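PDB 2WQK: 5'-nucleotidase SurE from Aquifex aeolicus, which probably removes the phosphate group from nucleoside 5'-monophosphates, using one divalent metal cation per subunit. Local coordinates for residues F13-R21 with L90-N98; I123-M134 with L160-R168. All blocks are in the same frame, centred on the assembly; numbering follows the deposited sequence. Where two conformers were deposited one is given.

Overall arrangement
From the N terminus, the chain makes strand 3-7, then helix 15-24. Contact 1 packs the start of this helix against strand 88-94 and closes a long loop that includes strands 29-35, 52-58 and 61-64 and helix 69-80. Helix 107-117 follows before contact 2 begins. Contact 2 pairs strand 122-128 with strand 158-165 and closes a shorter loop built mainly of helix 135-152. The two loops follow one another and neither nest nor cross. The two contacts meet in the central mixed sheet, where strands 88-94 and 122-128 are neighbours. Asn94 of contact 1 binds the sodium ion, and Asn98 joins this region to Ser126, Asn161 and Asn163 of contact 2.

Contact 1 of 2, residues F13-R21 with L90-N98; sequences FSPGINALR and LSGINEGPN. With NA (sodium ion), chain D; SO4 (sulfate ion), chain C.
Ile93 lies against Gly16 and Leu20 of helix 15-21. Its CB is 3.7 Å from Gly16 O, and CG1 stays near the same oxygen. CD1, at the tip, ends 4.0 Å from Leu20 CB. CG1 stands beside the backbone N (chi1 -58°), which sets CG1 and CD1 beside Gly16 O and Leu20 CB. Ile93 N gives Gly16 O a weak hydrogen bond of 3.3 Å. The Gly92-Ile93 peptide is cis, with its N-H and carbonyl on one side, and Gly92 O lies 3.4 Å from Ile17 CA. A CB on Gly16 would clash with Ile93 O. Ser14 is the N-cap; in one of its two conformers OG accepts a weak bond from Ile17 N. Helix 15-24 packs on the parallel part of the central alpha/beta sheet, and strand 88-94 ends at the metal site. There Asn94 OD1 binds the sodium ion at 2.3 Å, with Asp10, Ser40, a water and two oxygens of a sulfate, probably from the crystallisation liquor. Asn98 ND2 donates to sulfate O3 at 3.2 Å and also to Ser126 OG. With an alanine in place of Asn98, sulfate O3 would probably lose this donor and Ser126 OG its amide partner.

Contact 2 of 2, residues I123-M134 with L160-R168; sequences IAFSAFGRENIM and LNVNIPNLR
In Asn166, chi1 of -171° turns CG away from the backbone N and carries the amide across to Asn132 and Met134. OD1 accepts from Met134 N at 2.8 Å, in a nearly straight bond (176°). ND2 donates to Asn132 O at 3.1 Å. That oxygen lies in the amide plane of Asn166, while ND2 stands above the carbonyl plane of Asn132. With both ends of the amide bonded, its rotation is fixed. Phe125 takes the other turn: CG is anti to the carbonyl carbon (chi1 -64°), which lays the ring alongside Val162. Its CD1 is 3.8 Å from Val162 CB. Ile164 CD1 comes to the ring edge, near its plane, and Ile123 CG2 lies over one face, toward the rim.

The two strands are parallel neighbours in the central sheet, the ends of a beta-alpha-beta unit with helix 135-152 between them. Helix 135-152 covers the face that carries Phe125, Ala127 and Ile164. Backbone bonds run from Ala124 N to Leu160 O, then alternate between the strands up to Phe128 N and Ile164 O. A last weak one joins Asn166 N to Phe128 O. On the other face one water links three groups. It accepts at 2.7 Å from Ser126 OG, whose other partner is Asn98, and donates to Asn161 OD1 and Val162 O. Asn161 ND2 reaches Asn98 O. Asn163 OD1 accepts from Asn98 N and touches Ser126 CB at 3.5 Å. Met134 is the N-cap residue of helix 135-152. Met134 CE rests 3.5 Å from Leu167 C, and SD lies near Arg168 CG.

Contact 1 of 2, residues F13-R21 with L90-N98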
ATOM      1  N   PHE A  13       6.367  15.174  11.432  1.00 15.59           N
ATOM      2  CA  PHE A  13       7.096  16.312  10.816  1.00 16.59           C
ATOM      3  C   PHE A  13       6.175  17.377  10.181  1.00 15.99           C
ATOM      4  O   PHE A  13       6.636  18.414   9.665  1.00 18.47           O
ATOM      5  CB  PHE A  13       8.060  15.763   9.734  1.00 18.25           C
ATOM      6  CG  PHE A  13       7.384  14.825   8.792  1.00 18.33           C
ATOM      7  CD1 PHE A  13       6.617  15.320   7.769  1.00 20.22           C
ATOM      8  CD2 PHE A  13       7.440  13.444   8.986  1.00 19.56           C
ATOM      9  CE1 PHE A  13       5.906  14.434   6.914  1.00 21.76           C
ATOM     10  CE2 PHE A  13       6.746  12.583   8.161  1.00 21.35           C
ATOM     11  CZ  PHE A  13       5.993  13.075   7.129  1.00 22.17           C
ATOM     12  N   SER A  14       4.859  17.127  10.190  1.00 15.19           N
ATOM     13  CA  SER A  14       3.965  17.991   9.459  0.50 14.83           C
ATOM     14  C   SER A  14       3.874  19.364  10.131  1.00 14.68           C
ATOM     15  O   SER A  14       3.985  19.477  11.365  1.00 15.29           O
ATOM     16  CB  SER A  14       2.568  17.371   9.363  0.50 14.43           C
ATOM     17  OG  SER A  14       1.831  17.577  10.553  0.50 14.62           O
ATOM     18  N   PRO A  15       3.693  20.412   9.324  1.00 15.91           N
ATOM     19  CA  PRO A  15       3.585  21.748   9.928  1.00 15.76           C
ATOM     20  C   PRO A  15       2.370  21.898  10.880  1.00 14.53           C
ATOM     21  O   PRO A  15       2.380  22.678  11.817  1.00 15.96           O
ATOM     22  CB  PRO A  15       3.431  22.673   8.724  1.00 16.45           C
ATOM     23  CG  PRO A  15       2.942  21.778   7.628  1.00 18.37           C
ATOM     24  CD  PRO A  15       3.608  20.463   7.850  1.00 16.82           C
ATOM     25  N   GLY A  16       1.299  21.132  10.653  1.00 14.58           N
ATOM     26  CA  GLY A  16       0.104  21.260  11.469  1.00 13.33           C
ATOM     27  C   GLY A  16       0.316  20.762  12.893  1.00 12.77           C
ATOM     28  O   GLY A  16      -0.159  21.387  13.827  1.00 14.11           O
ATOM     29  N   ILE A  17       0.952  19.608  13.050  1.00 12.76           N
ATOM     30  CA  ILE A  17       1.160  19.043  14.390  1.00 12.26           C
ATOM     31  C   ILE A  17       2.196  19.895  15.127  1.00 13.62           C
ATOM     32  O   ILE A  17       2.074  20.143  16.318  1.00 14.21           O
ATOM     33  CB  ILE A  17       1.528  17.536  14.398  1.00 11.81           C
ATOM     34  CG1 ILE A  17       1.323  16.968  15.781  1.00 12.59           C
ATOM     35  CG2 ILE A  17       2.885  17.232  13.791  1.00 12.60           C
ATOM     36  CD1 ILE A  17       1.593  15.515  15.937  1.00 12.23           C
ATOM     37  N   ASN A  18       3.196  20.350  14.387  1.00 13.29           N
ATOM     38  CA  ASN A  18       4.256  21.139  15.047  1.00 14.04           C
ATOM     39  C   ASN A  18       3.742  22.519  15.470  1.00 13.60           C
ATOM     40  O   ASN A  18       4.073  22.994  16.570  1.00 14.66           O
ATOM     41  CB  ASN A  18       5.476  21.178  14.186  1.00 14.64           C
ATOM     42  CG  ASN A  18       6.230  19.881  14.247  1.00 16.47           C
ATOM     43  OD1 ASN A  18       6.935  19.610  15.244  1.00 18.47           O
ATOM     44  ND2 ASN A  18       6.031  19.006  13.223  1.00 16.02           N
ATOM     45  N   ALA A  19       2.920  23.149  14.626  1.00 14.14           N
ATOM     46  CA  ALA A  19       2.314  24.435  15.007  1.00 14.35           C
ATOM     47  C   ALA A  19       1.485  24.290  16.276  1.00 13.94           C
ATOM     48  O   ALA A  19       1.523  25.141  17.180  1.00 15.18           O
ATOM     49  CB  ALA A  19       1.453  25.047  13.880  1.00 16.26           C
ATOM     50  N   LEU A  20       0.690  23.224  16.333  1.00 13.16           N
ATOM     51  CA  LEU A  20      -0.178  23.030  17.476  1.00 13.01           C
ATOM     52  C   LEU A  20       0.667  22.744  18.726  1.00 14.05           C
ATOM     53  O   LEU A  20       0.378  23.272  19.804  1.00 15.01           O
ATOM     54  CB  LEU A  20      -1.184  21.911  17.186  1.00 12.80           C
ATOM     55  CG  LEU A  20      -2.258  21.657  18.228  1.00 13.20           C
ATOM     56  CD1 LEU A  20      -3.027  22.927  18.623  1.00 15.05           C
ATOM     57  CD2 LEU A  20      -3.182  20.529  17.715  1.00 13.79           C
ATOM     58  N   ARG A  21       1.689  21.893  18.580  1.00 14.05           N
ATOM     59  CA  ARG A  21       2.581  21.551  19.688  1.00 14.70           C
ATOM     60  C   ARG A  21       3.169  22.834  20.287  1.00 14.94           C
ATOM     61  O   ARG A  21       3.157  23.042  21.496  1.00 16.18           O
ATOM     62  CB  ARG A  21       3.707  20.658  19.224  1.00 16.55           C
ATOM     63  CG  ARG A  21       4.695  20.344  20.313  1.00 19.14           C
ATOM     64  CD  ARG A  21       5.865  19.638  19.739  1.00 23.18           C
ATOM     65  NE  ARG A  21       6.801  19.347  20.806  1.00 25.07           N
ATOM     66  CZ  ARG A  21       8.089  19.640  20.774  1.00 29.24           C
ATOM     67  NH1 ARG A  21       8.672  20.183  19.699  1.00 30.29           N
ATOM     68  NH2 ARG A  21       8.813  19.316  21.816  1.00 31.00           N
ATOM     69  N   LEU A  90      -5.434  15.178  21.842  1.00 10.59           N
ATOM     70  CA  LEU A  90      -5.632  16.154  20.758  1.00 10.35           C
ATOM     71  C   LEU A  90      -5.071  15.537  19.501  1.00 10.78           C
ATOM     72  O   LEU A  90      -4.072  14.850  19.544  1.00 10.83           O
ATOM     73  CB  LEU A  90      -4.853  17.451  21.078  1.00 10.67           C
ATOM     74  CG  LEU A  90      -5.265  18.096  22.417  1.00 12.01           C
ATOM     75  CD1 LEU A  90      -4.370  19.310  22.733  1.00 13.40           C
ATOM     76  CD2 LEU A  90      -6.729  18.501  22.469  1.00 12.49           C
ATOM     77  N   SER A  91      -5.758  15.756  18.384  1.00 10.13           N
ATOM     78  CA  SER A  91      -5.339  15.182  17.124  1.00 10.25           C
ATOM     79  C   SER A  91      -5.409  16.235  16.031  1.00 10.29           C
ATOM     80  O   SER A  91      -6.448  16.837  15.829  1.00 11.65           O
ATOM     81  CB  SER A  91      -6.303  14.029  16.764  1.00 11.18           C
ATOM     82  OG  SER A  91      -5.879  13.372  15.606  1.00 12.64           O
ATOM     83  N   GLY A  92      -4.289  16.467  15.377  1.00  9.66           N
ATOM     84  CA  GLY A  92      -4.202  17.491  14.335  1.00 10.94           C
ATOM     85  C   GLY A  92      -2.944  18.328  14.503  1.00 10.99           C
ATOM     86  O   GLY A  92      -1.993  17.900  15.166  1.00 12.06           O
ATOM     87  N   ILE A  93      -2.912  19.505  13.862  1.00 12.04           N
ATOM     88  CA  ILE A  93      -3.903  20.037  12.954  1.00 12.36           C
ATOM     89  C   ILE A  93      -3.778  19.386  11.617  1.00 11.56           C
ATOM     90  O   ILE A  93      -2.720  19.393  10.998  1.00 12.82           O
ATOM     91  CB  ILE A  93      -3.689  21.557  12.725  1.00 12.41           C
ATOM     92  CG1 ILE A  93      -3.747  22.316  14.053  1.00 13.26           C
ATOM     93  CG2 ILE A  93      -4.720  22.103  11.702  1.00 13.52           C
ATOM     94  CD1 ILE A  93      -2.932  23.640  14.061  1.00 14.42           C
ATOM     95  N   ASN A  94      -4.880  18.781  11.156  1.00 11.57           N
ATOM     96  CA  ASN A  94      -4.861  18.116   9.871  1.00 12.50           C
ATOM     97  C   ASN A  94      -4.622  19.057   8.709  1.00 13.61           C
ATOM     98  O   ASN A  94      -5.118  20.155   8.708  1.00 14.11           O
ATOM     99  CB  ASN A  94      -6.180  17.360   9.598  1.00 12.55           C
ATOM    100  CG  ASN A  94      -6.035  16.322   8.469  1.00 13.15           C
ATOM    101  OD1 ASN A  94      -5.123  15.495   8.494  1.00 13.80           O
ATOM    102  ND2 ASN A  94      -6.953  16.379   7.471  1.00 14.64           N
ATOM    103  N   GLU A  95      -3.901  18.542   7.721  1.00 15.40           N
ATOM    104  CA  GLU A  95      -3.683  19.239   6.474  0.70 17.17           C
ATOM    105  C   GLU A  95      -4.909  18.956   5.593  1.00 18.32           C
ATOM    106  O   GLU A  95      -4.898  18.054   4.725  1.00 21.80           O
ATOM    107  CB  GLU A  95      -2.419  18.726   5.790  0.70 17.87           C
ATOM    108  CG  GLU A  95      -1.143  18.843   6.572  0.70 20.98           C
ATOM    109  CD  GLU A  95       0.008  18.104   5.886  0.70 25.11           C
ATOM    110  OE1 GLU A  95      -0.252  17.205   5.023  0.70 29.47           O
ATOM    111  OE2 GLU A  95       1.165  18.431   6.200  0.70 24.75           O
ATOM    112  N   GLY A  96      -5.982  19.650   5.876  1.00 16.77           N
ATOM    113  CA  GLY A  96      -7.200  19.620   5.097  1.00 15.74           C
ATOM    114  C   GLY A  96      -8.371  19.384   6.027  1.00 14.70           C
ATOM    115  O   GLY A  96      -8.190  18.999   7.191  1.00 14.10           O
ATOM    116  N   PRO A  97      -9.583  19.666   5.549  1.00 14.99           N
ATOM    117  CA  PRO A  97     -10.764  19.574   6.396  1.00 14.43           C
ATOM    118  C   PRO A  97     -11.256  18.165   6.675  1.00 13.67           C
ATOM    119  O   PRO A  97     -10.941  17.229   5.924  1.00 14.18           O
ATOM    120  CB  PRO A  97     -11.826  20.343   5.618  1.00 15.58           C
ATOM    121  CG  PRO A  97     -11.405  20.154   4.209  1.00 14.95           C
ATOM    122  CD  PRO A  97      -9.890  20.084   4.177  1.00 15.32           C
ATOM    123  N   ASN A  98     -12.043  18.047   7.745  1.00 12.25           N
ATOM    124  CA  ASN A  98     -12.794  16.830   8.045  1.00 12.43           C
ATOM    125  C   ASN A  98     -14.214  17.207   8.441  1.00 11.44           C
ATOM    126  O   ASN A  98     -14.516  17.471   9.623  1.00 12.23           O
ATOM    127  CB  ASN A  98     -12.067  16.059   9.127  1.00 11.94           C
ATOM    128  CG  ASN A  98     -10.862  15.332   8.573  1.00 12.31           C
ATOM    129  OD1 ASN A  98     -10.998  14.444   7.708  1.00 14.64           O
ATOM    130  ND2 ASN A  98      -9.660  15.711   9.037  1.00 12.99           N
TER
HETATM  131 NA    NA D 254      -4.500  13.972   6.855  1.00 16.70          NA
HETATM  132  S   SO4 C 252      -7.161  12.562   7.653  1.00 15.81           S
HETATM  133  O1  SO4 C 252      -7.140  13.488   6.522  1.00 19.01           O
HETATM  134  O2  SO4 C 252      -5.740  12.361   8.081  1.00 17.97           O
HETATM  135  O3  SO4 C 252      -7.848  13.123   8.760  1.00 12.87           O
HETATM  136  O4  SO4 C 252      -7.753  11.238   7.282  1.00 16.67           O
HETATM  137  O   HOH W   1      -0.824  17.509  10.538  1.00 21.37           O
HETATM  138  O   HOH W   2      -4.937  15.286   4.836  1.00 26.37           O

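Contact 2 of 2, residues I123-M134 with L160-R168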
ATOM      1  N   ILE A 123     -10.237  16.060  21.316  1.00  9.51           N
ATOM      2  CA  ILE A 123     -10.567  17.043  20.287  1.00  9.12           C
ATOM      3  C   ILE A 123      -9.712  16.786  19.065  1.00  9.01           C
ATOM      4  O   ILE A 123      -8.507  16.542  19.176  1.00  9.26           O
ATOM      5  CB  ILE A 123     -10.246  18.501  20.760  1.00  9.02           C
ATOM      6  CG1 ILE A 123     -10.842  18.798  22.122  1.00 10.72           C
ATOM      7  CG2 ILE A 123     -10.696  19.474  19.735  1.00 11.13           C
ATOM      8  CD1 ILE A 123     -10.409  20.185  22.699  1.00 12.23           C
ATOM      9  N   ALA A 124     -10.372  16.820  17.907  1.00  9.55           N
ATOM     10  CA  ALA A 124      -9.716  16.754  16.579  1.00  9.77           C
ATOM     11  C   ALA A 124      -9.713  18.183  15.992  1.00  9.42           C
ATOM     12  O   ALA A 124     -10.744  18.862  16.094  1.00 10.48           O
ATOM     13  CB  ALA A 124     -10.487  15.827  15.610  1.00 10.96           C
ATOM     14  N   PHE A 125      -8.593  18.586  15.359  1.00  9.98           N
ATOM     15  CA  PHE A 125      -8.503  19.889  14.706  1.00  9.99           C
ATOM     16  C   PHE A 125      -8.059  19.658  13.266  1.00 10.50           C
ATOM     17  O   PHE A 125      -7.059  18.967  13.016  1.00 11.20           O
ATOM     18  CB  PHE A 125      -7.389  20.709  15.379  1.00 10.37           C
ATOM     19  CG  PHE A 125      -7.655  21.053  16.838  1.00 11.26           C
ATOM     20  CD1 PHE A 125      -8.527  22.085  17.166  1.00 12.97           C
ATOM     21  CD2 PHE A 125      -6.986  20.412  17.868  1.00 12.44           C
ATOM     22  CE1 PHE A 125      -8.756  22.430  18.495  1.00 14.05           C
ATOM     23  CE2 PHE A 125      -7.214  20.775  19.201  1.00 14.54           C
ATOM     24  CZ  PHE A 125      -8.081  21.763  19.496  1.00 14.19           C
ATOM     25  N   SER A 126      -8.776  20.295  12.338  1.00 11.12           N
ATOM     26  CA  SER A 126      -8.482  20.218  10.905  1.00 11.71           C
ATOM     27  C   SER A 126      -8.569  21.613  10.290  1.00 12.22           C
ATOM     28  O   SER A 126      -9.408  22.401  10.690  1.00 12.99           O
ATOM     29  CB  SER A 126      -9.498  19.293  10.218  1.00 11.23           C
ATOM     30  OG  SER A 126      -9.421  18.003  10.786  1.00 11.88           O
ATOM     31  N   ALA A 127      -7.670  21.870   9.330  1.00 13.29           N
ATOM     32  CA  ALA A 127      -7.616  23.131   8.572  1.00 13.96           C
ATOM     33  C   ALA A 127      -8.500  23.077   7.314  1.00 15.42           C
ATOM     34  O   ALA A 127      -8.308  22.200   6.470  1.00 16.29           O
ATOM     35  CB  ALA A 127      -6.148  23.421   8.154  1.00 13.89           C
ATOM     36  N   PHE A 128      -9.399  24.044   7.186  1.00 16.75           N
ATOM     37  CA  PHE A 128     -10.242  24.177   6.000  1.00 17.92           C
ATOM     38  C   PHE A 128      -9.511  25.080   5.030  1.00 20.75           C
ATOM     39  O   PHE A 128      -9.653  26.319   5.055  1.00 22.52           O
ATOM     40  CB  PHE A 128     -11.612  24.741   6.345  1.00 18.27           C
ATOM     41  CG  PHE A 128     -12.506  24.955   5.133  1.00 19.05           C
ATOM     42  CD1 PHE A 128     -13.044  23.856   4.457  1.00 18.75           C
ATOM     43  CD2 PHE A 128     -12.853  26.224   4.718  1.00 19.42           C
ATOM     44  CE1 PHE A 128     -13.877  23.994   3.396  1.00 21.13           C
ATOM     45  CE2 PHE A 128     -13.706  26.383   3.637  1.00 20.00           C
ATOM     46  CZ  PHE A 128     -14.212  25.270   2.980  1.00 20.09           C
ATOM     47  N   GLY A 129      -8.676  24.419   4.246  1.00 23.68           N
ATOM     48  CA  GLY A 129      -7.847  25.054   3.211  1.00 26.96           C
ATOM     49  C   GLY A 129      -7.199  23.956   2.405  1.00 29.19           C
ATOM     50  O   GLY A 129      -7.198  22.767   2.807  1.00 29.83           O
ATOM     51  N   ARG A 130      -6.626  24.335   1.272  1.00 32.76           N
ATOM     52  CA  ARG A 130      -5.886  23.373   0.426  1.00 34.89           C
ATOM     53  C   ARG A 130      -4.425  23.792   0.332  1.00 35.71           C
ATOM     54  O   ARG A 130      -3.527  23.006   0.657  1.00 37.50           O
ATOM     55  CB  ARG A 130      -6.493  23.299  -0.979  1.00 35.45           C
ATOM     56  CG  ARG A 130      -7.861  22.603  -1.059  1.00 37.11           C
ATOM     57  CD  ARG A 130      -8.716  23.195  -2.173  0.10 36.37           C
ATOM     58  NE  ARG A 130      -9.806  22.305  -2.571  0.10 35.72           N
ATOM     59  CZ  ARG A 130      -9.708  21.320  -3.465  0.10 35.19           C
ATOM     60  NH1 ARG A 130      -8.556  21.061  -4.079  0.10 34.85           N
ATOM     61  NH2 ARG A 130     -10.775  20.581  -3.745  0.10 35.14           N
ATOM     62  N   GLU A 131      -4.208  25.036  -0.098  1.00 35.70           N
ATOM     63  CA  GLU A 131      -2.871  25.567  -0.360  1.00 34.92           C
ATOM     64  C   GLU A 131      -2.535  26.670   0.628  1.00 33.02           C
ATOM     65  O   GLU A 131      -3.420  27.414   1.081  1.00 32.28           O
ATOM     66  CB  GLU A 131      -2.781  26.160  -1.782  1.00 35.73           C
ATOM     67  CG  GLU A 131      -2.816  25.154  -2.937  1.00 36.60           C
ATOM     68  CD  GLU A 131      -2.895  25.828  -4.296  0.10 36.18           C
ATOM     69  OE1 GLU A 131      -2.290  26.909  -4.467  0.10 35.84           O
ATOM     70  OE2 GLU A 131      -3.561  25.275  -5.195  0.10 36.20           O
ATOM     71  N   ASN A 132      -1.241  26.783   0.919  1.00 30.87           N
ATOM     72  CA  ASN A 132      -0.698  27.852   1.750  1.00 29.77           C
ATOM     73  C   ASN A 132      -1.502  27.967   3.029  1.00 26.67           C
ATOM     74  O   ASN A 132      -2.013  29.034   3.382  1.00 26.34           O
ATOM     75  CB  ASN A 132      -0.702  29.196   1.016  1.00 31.00           C
ATOM     76  CG  ASN A 132      -0.106  29.107  -0.374  1.00 34.06           C
ATOM     77  OD1 ASN A 132       0.931  28.475  -0.581  1.00 38.62           O
ATOM     78  ND2 ASN A 132      -0.775  29.745  -1.346  1.00 37.68           N
ATOM     79  N   ILE A 133      -1.614  26.848   3.724  1.00 23.47           N
ATOM     80  CA  ILE A 133      -2.336  26.852   4.977  1.00 21.02           C
ATOM     81  C   ILE A 133      -1.495  27.505   6.082  1.00 19.30           C
ATOM     82  O   ILE A 133      -0.342  27.097   6.341  1.00 20.08           O
ATOM     83  CB  ILE A 133      -2.729  25.425   5.386  1.00 20.49           C
ATOM     84  CG1 ILE A 133      -3.677  24.825   4.330  1.00 21.68           C
ATOM     85  CG2 ILE A 133      -3.395  25.454   6.772  1.00 20.26           C
ATOM     86  CD1 ILE A 133      -4.039  23.370   4.554  1.00 24.68           C
ATOM     87  N   MET A 134      -2.118  28.450   6.763  1.00 17.83           N
ATOM     88  CA  MET A 134      -1.462  29.207   7.845  1.00 18.58           C
ATOM     89  C   MET A 134      -1.602  28.473   9.195  1.00 16.96           C
ATOM     90  O   MET A 134      -2.365  28.884  10.076  1.00 17.60           O
ATOM     91  CB  MET A 134      -2.069  30.600   7.934  1.00 19.94           C
ATOM     92  CG  MET A 134      -1.797  31.449   6.669  1.00 22.64           C
ATOM     93  SD  MET A 134      -2.542  33.095   6.730  1.00 26.57           S
ATOM     94  CE  MET A 134      -4.224  32.703   6.270  1.00 26.28           C
ATOM     95  N   LEU A 160     -14.956  16.277  20.422  1.00  9.74           N
ATOM     96  CA  LEU A 160     -15.155  17.431  19.557  1.00 10.19           C
ATOM     97  C   LEU A 160     -14.395  17.307  18.238  1.00  9.57           C
ATOM     98  O   LEU A 160     -13.237  16.946  18.216  1.00 10.63           O
ATOM     99  CB  LEU A 160     -14.728  18.724  20.271  1.00 10.42           C
ATOM    100  CG  LEU A 160     -15.405  18.984  21.610  1.00 11.27           C
ATOM    101  CD1 LEU A 160     -14.849  20.315  22.199  1.00 14.18           C
ATOM    102  CD2 LEU A 160     -16.925  19.013  21.532  1.00 13.36           C
ATOM    103  N   ASN A 161     -15.072  17.731  17.175  1.00  9.79           N
ATOM    104  CA  ASN A 161     -14.516  17.818  15.850  1.00  8.88           C
ATOM    105  C   ASN A 161     -14.464  19.267  15.387  1.00 10.23           C
ATOM    106  O   ASN A 161     -15.498  19.898  15.267  1.00 10.76           O
ATOM    107  CB  ASN A 161     -15.296  17.005  14.815  1.00  9.44           C
ATOM    108  CG  ASN A 161     -14.551  16.935  13.514  1.00 10.59           C
ATOM    109  OD1 ASN A 161     -13.325  16.691  13.500  1.00 11.54           O
ATOM    110  ND2 ASN A 161     -15.265  17.193  12.394  1.00 11.99           N
ATOM    111  N   VAL A 162     -13.235  19.807  15.294  1.00 10.18           N
ATOM    112  CA  VAL A 162     -13.057  21.258  15.049  1.00 10.88           C
ATOM    113  C   VAL A 162     -12.430  21.474  13.692  1.00 10.78           C
ATOM    114  O   VAL A 162     -11.422  20.829  13.367  1.00 11.29           O
ATOM    115  CB  VAL A 162     -12.170  21.887  16.149  1.00 10.27           C
ATOM    116  CG1 VAL A 162     -12.005  23.400  15.913  1.00 12.30           C
ATOM    117  CG2 VAL A 162     -12.755  21.610  17.542  1.00 12.90           C
ATOM    118  N   ASN A 163     -13.041  22.356  12.878  1.00 11.81           N
ATOM    119  CA  ASN A 163     -12.450  22.757  11.595  1.00 11.16           C
ATOM    120  C   ASN A 163     -12.249  24.268  11.651  1.00 12.29           C
ATOM    121  O   ASN A 163     -13.156  24.995  12.088  1.00 12.08           O
ATOM    122  CB  ASN A 163     -13.352  22.392  10.412  1.00 11.88           C
ATOM    123  CG  ASN A 163     -13.257  20.911  10.069  1.00 11.79           C
ATOM    124  OD1 ASN A 163     -12.546  20.530   9.127  1.00 13.10           O
ATOM    125  ND2 ASN A 163     -13.994  20.057  10.848  1.00 12.65           N
ATOM    126  N   ILE A 164     -11.087  24.704  11.177  1.00 12.32           N
ATOM    127  CA  ILE A 164     -10.725  26.134  11.238  1.00 13.26           C
ATOM    128  C   ILE A 164     -10.445  26.646   9.843  1.00 14.35           C
ATOM    129  O   ILE A 164      -9.639  26.083   9.131  1.00 15.86           O
ATOM    130  CB  ILE A 164      -9.472  26.371  12.106  1.00 13.45           C
ATOM    131  CG1 ILE A 164      -9.567  25.679  13.473  1.00 14.19           C
ATOM    132  CG2 ILE A 164      -9.170  27.878  12.243  1.00 14.27           C
ATOM    133  CD1 ILE A 164      -8.955  24.220  13.481  1.00 17.13           C
ATOM    134  N   PRO A 165     -11.111  27.745   9.451  1.00 15.66           N
ATOM    135  CA  PRO A 165     -10.799  28.373   8.164  1.00 16.26           C
ATOM    136  C   PRO A 165      -9.342  28.822   8.034  1.00 16.96           C
ATOM    137  O   PRO A 165      -8.717  29.189   9.024  1.00 17.69           O
ATOM    138  CB  PRO A 165     -11.674  29.641   8.174  1.00 17.79           C
ATOM    139  CG  PRO A 165     -12.643  29.528   9.175  1.00 18.78           C
ATOM    140  CD  PRO A 165     -12.170  28.458  10.168  1.00 15.44           C
ATOM    141  N   ASN A 166      -8.843  28.826   6.799  1.00 18.22           N
ATOM    142  CA  ASN A 166      -7.490  29.267   6.531  1.00 18.37           C
ATOM    143  C   ASN A 166      -7.432  30.777   6.458  1.00 20.21           C
ATOM    144  O   ASN A 166      -7.346  31.353   5.366  1.00 21.61           O
ATOM    145  CB  ASN A 166      -6.964  28.652   5.248  1.00 18.72           C
ATOM    146  CG  ASN A 166      -5.500  28.909   5.043  1.00 19.35           C
ATOM    147  OD1 ASN A 166      -4.773  29.101   6.005  1.00 21.61           O
ATOM    148  ND2 ASN A 166      -5.054  28.898   3.783  1.00 22.29           N
ATOM    149  N   LEU A 167      -7.530  31.393   7.625  1.00 20.15           N
ATOM    150  CA  LEU A 167      -7.497  32.837   7.766  1.00 21.12           C
ATOM    151  C   LEU A 167      -6.516  33.242   8.841  1.00 21.25           C
ATOM    152  O   LEU A 167      -6.214  32.482   9.768  1.00 22.09           O
ATOM    153  CB  LEU A 167      -8.876  33.334   8.180  1.00 21.14           C
ATOM    154  CG  LEU A 167     -10.024  33.201   7.183  1.00 22.14           C
ATOM    155  CD1 LEU A 167     -11.376  33.454   7.858  1.00 22.45           C
ATOM    156  CD2 LEU A 167      -9.831  34.144   6.003  1.00 24.63           C
ATOM    157  N   ARG A 168      -6.041  34.489   8.759  1.00 22.68           N
ATOM    158  CA  ARG A 168      -5.335  35.020   9.889  1.00 22.70           C
ATOM    159  C   ARG A 168      -6.227  35.033  11.112  1.00 21.99           C
ATOM    160  O   ARG A 168      -7.447  35.208  11.005  1.00 21.13           O
ATOM    161  CB  ARG A 168      -4.853  36.452   9.596  1.00 23.24           C
ATOM    162  CG  ARG A 168      -3.784  36.507   8.565  1.00 24.99           C
ATOM    163  CD  ARG A 168      -3.316  37.961   8.329  1.00 27.60           C
ATOM    164  NE  ARG A 168      -3.120  38.686   9.593  0.20 26.77           N
ATOM    165  CZ  ARG A 168      -3.922  39.632  10.091  0.20 26.31           C
ATOM    166  NH1 ARG A 168      -5.016  40.043   9.445  0.20 26.11           N
ATOM    167  NH2 ARG A 168      -3.621  40.186  11.257  0.20 26.72           N
TER
HETATM  168  O   HOH W   3     -11.088  18.060  12.872  1.00 12.73           O